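Side-chain contact in beta-N-acetylhexosaminidase (Bacteroides fragilis, PDB 4PYS), which probably hydrolyses terminal beta-linked N-acetylhexosamine residues from glycans, as a glycoside hydrolase of family 20: residues 136-139 and 140-143. Residues are numbered along the deposited sequence; the frame is centred on the assembly and turned at random.
Sequences MLDS and GRQY
Both carboxylate oxygens of Asp138 are used by the two residues that follow Ser139. Gly140 N reaches Asp138 OD1 at 2.9 Å, nearly along its C-O axis but with a bent N-H. Arg141 N meets Asp138 OD1 from above the carboxylate plane at 3.0 Å, in a nearly straight bond (170°). Asp138 OD2 forms a salt bridge with Arg141 NH2 at 2.9 Å. That nitrogen approaches from the other side of the carboxylate plane from Arg141 N, whereas OD2 sits at the guanidinium edge, almost in its plane; the two planes stand 87° apart. The arginine chain runs past the same oxygen, with Arg141 CG 3.4 Å from Asp138 OD2. Asp138 CG stands anti to the backbone N (chi1 179°), which leaves it beside the carbonyl carbon, where OD1 meets the following peptides. Ser139 CA makes a CA-H...O contact with Gln142 O at 3.1 Å. The OD1 bond to Gly140 N makes this an Asx turn, at the C-terminal end of strand 132-138 in the TIM-barrel catalytic domain, where the substrate pocket of such barrels lies. A glycerol, probably from the crystallisation liquor, lies about 3 Å from the Arg141 side chain (nearest atoms), consistent with a pocket for sugar hydroxyls. Farther out, Asp438 and Glu170 form long, weak ion pairs with Arg141 NH2. Ser139 OG hydrogen-bonds to Gln144 and Trp166, and Asp138 O is held by Thr437 and Gln144.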
HETATM    1  N   MSE A 136      -2.975   0.679  -1.414  1.00 18.22           N
HETATM    2  CA  MSE A 136      -2.848   1.950  -2.127  1.00 20.46           C
HETATM    3  C   MSE A 136      -4.029   2.868  -1.860  1.00 21.00           C
HETATM    4  O   MSE A 136      -5.184   2.436  -1.911  1.00 19.18           O
HETATM    5  CB  MSE A 136      -2.784   1.709  -3.635  1.00 18.16           C
HETATM    6  CG  MSE A 136      -2.439   2.992  -4.410  1.00 22.06           C
HETATM    7 SE   MSE A 136      -3.211   3.027  -6.189  0.67 22.71          SE
HETATM    8  CE  MSE A 136      -4.981   3.644  -5.703  1.00 22.63           C
ATOM      9  N   LEU A 137      -3.750   4.146  -1.597  1.00 18.78           N
ATOM     10  CA  LEU A 137      -4.820   5.138  -1.467  1.00 20.90           C
ATOM     11  C   LEU A 137      -4.646   6.186  -2.548  1.00 22.86           C
ATOM     12  O   LEU A 137      -3.533   6.669  -2.777  1.00 20.03           O
ATOM     13  CB  LEU A 137      -4.798   5.798  -0.081  1.00 21.03           C
ATOM     14  CG  LEU A 137      -5.908   6.831   0.170  1.00 25.73           C
ATOM     15  CD1 LEU A 137      -7.286   6.199   0.066  1.00 24.64           C
ATOM     16  CD2 LEU A 137      -5.720   7.480   1.529  1.00 26.91           C
ATOM     17  N   ASP A 138      -5.747   6.509  -3.218  1.00 23.01           N
ATOM     18  CA  ASP A 138      -5.783   7.526  -4.265  1.00 26.24           C
ATOM     19  C   ASP A 138      -5.952   8.887  -3.604  1.00 27.41           C
ATOM     20  O   ASP A 138      -7.065   9.272  -3.231  1.00 24.53           O
ATOM     21  CB  ASP A 138      -6.963   7.225  -5.197  1.00 21.02           C
ATOM     22  CG  ASP A 138      -7.132   8.229  -6.327  1.00 25.41           C
ATOM     23  OD1 ASP A 138      -6.378   9.234  -6.446  1.00 25.99           O
ATOM     24  OD2 ASP A 138      -8.067   8.000  -7.116  1.00 26.92           O
ATOM     25  N   SER A 139      -4.832   9.591  -3.444  1.00 21.20           N
ATOM     26  CA  SER A 139      -4.816  10.967  -2.963  1.00 21.75           C
ATOM     27  C   SER A 139      -4.640  11.924  -4.134  1.00 26.78           C
ATOM     28  O   SER A 139      -4.288  13.075  -3.937  1.00 31.66           O
ATOM     29  CB  SER A 139      -3.664  11.181  -1.974  1.00 22.50           C
ATOM     30  OG  SER A 139      -3.800  10.363  -0.826  1.00 25.14           O
ATOM     31  N   GLY A 140      -4.856  11.455  -5.358  1.00 25.06           N
ATOM     32  CA  GLY A 140      -4.795  12.357  -6.501  1.00 25.90           C
ATOM     33  C   GLY A 140      -6.163  12.972  -6.770  1.00 26.40           C
ATOM     34  O   GLY A 140      -6.313  14.198  -6.849  1.00 27.19           O
ATOM     35  N   ARG A 141      -7.176  12.120  -6.899  1.00 25.89           N
ATOM     36  CA  ARG A 141      -8.531  12.602  -7.205  1.00 26.98           C
ATOM     37  C   ARG A 141      -9.188  13.292  -6.020  1.00 28.15           C
ATOM     38  O   ARG A 141     -10.064  14.158  -6.186  1.00 30.28           O
ATOM     39  CB  ARG A 141      -9.416  11.431  -7.624  1.00 32.01           C
ATOM     40  CG  ARG A 141      -8.971  10.769  -8.908  1.00 32.74           C
ATOM     41  CD  ARG A 141      -9.984   9.750  -9.397  1.00 34.69           C
ATOM     42  NE  ARG A 141      -9.663   9.303 -10.749  1.00 31.45           N
ATOM     43  CZ  ARG A 141      -8.699   8.434 -11.036  1.00 37.87           C
ATOM     44  NH1 ARG A 141      -8.472   8.086 -12.296  1.00 34.75           N
ATOM     45  NH2 ARG A 141      -7.956   7.919 -10.062  1.00 30.60           N
ATOM     46  N   GLN A 142      -8.785  12.879  -4.827  1.00 27.01           N
ATOM     47  CA  GLN A 142      -9.330  13.415  -3.588  1.00 28.71           C
ATOM     48  C   GLN A 142      -8.172  13.737  -2.657  1.00 29.08           C
ATOM     49  O   GLN A 142      -7.156  13.054  -2.668  1.00 33.07           O
ATOM     50  CB  GLN A 142     -10.240  12.378  -2.918  1.00 25.72           C
ATOM     51  CG  GLN A 142     -11.562  12.131  -3.651  1.00 26.25           C
ATOM     52  CD  GLN A 142     -12.471  13.340  -3.647  1.00 26.25           C
ATOM     53  OE1 GLN A 142     -12.514  14.092  -2.669  1.00 30.01           O
ATOM     54  NE2 GLN A 142     -13.204  13.544  -4.741  1.00 25.39           N
ATOM     55  N   TYR A 143      -8.318  14.790  -1.862  1.00 23.95           N
ATOM     56  CA  TYR A 143      -7.350  15.088  -0.811  1.00 22.83           C
ATOM     57  C   TYR A 143      -7.855  14.524   0.510  1.00 26.32           C
ATOM     58  O   TYR A 143      -9.009  14.755   0.877  1.00 27.27           O
ATOM     59  CB  TYR A 143      -7.147  16.617  -0.703  1.00 27.17           C
ATOM     60  CG  TYR A 143      -6.377  17.041   0.531  1.00 30.36           C
ATOM     61  CD1 TYR A 143      -4.982  16.970   0.571  1.00 31.00           C
ATOM     62  CD2 TYR A 143      -7.045  17.497   1.660  1.00 31.93           C
ATOM     63  CE1 TYR A 143      -4.279  17.349   1.711  1.00 30.59           C
ATOM     64  CE2 TYR A 143      -6.359  17.874   2.795  1.00 32.60           C
ATOM     65  CZ  TYR A 143      -4.979  17.799   2.819  1.00 35.92           C
ATOM     66  OH  TYR A 143      -4.307  18.176   3.964  1.00 36.76           O
TER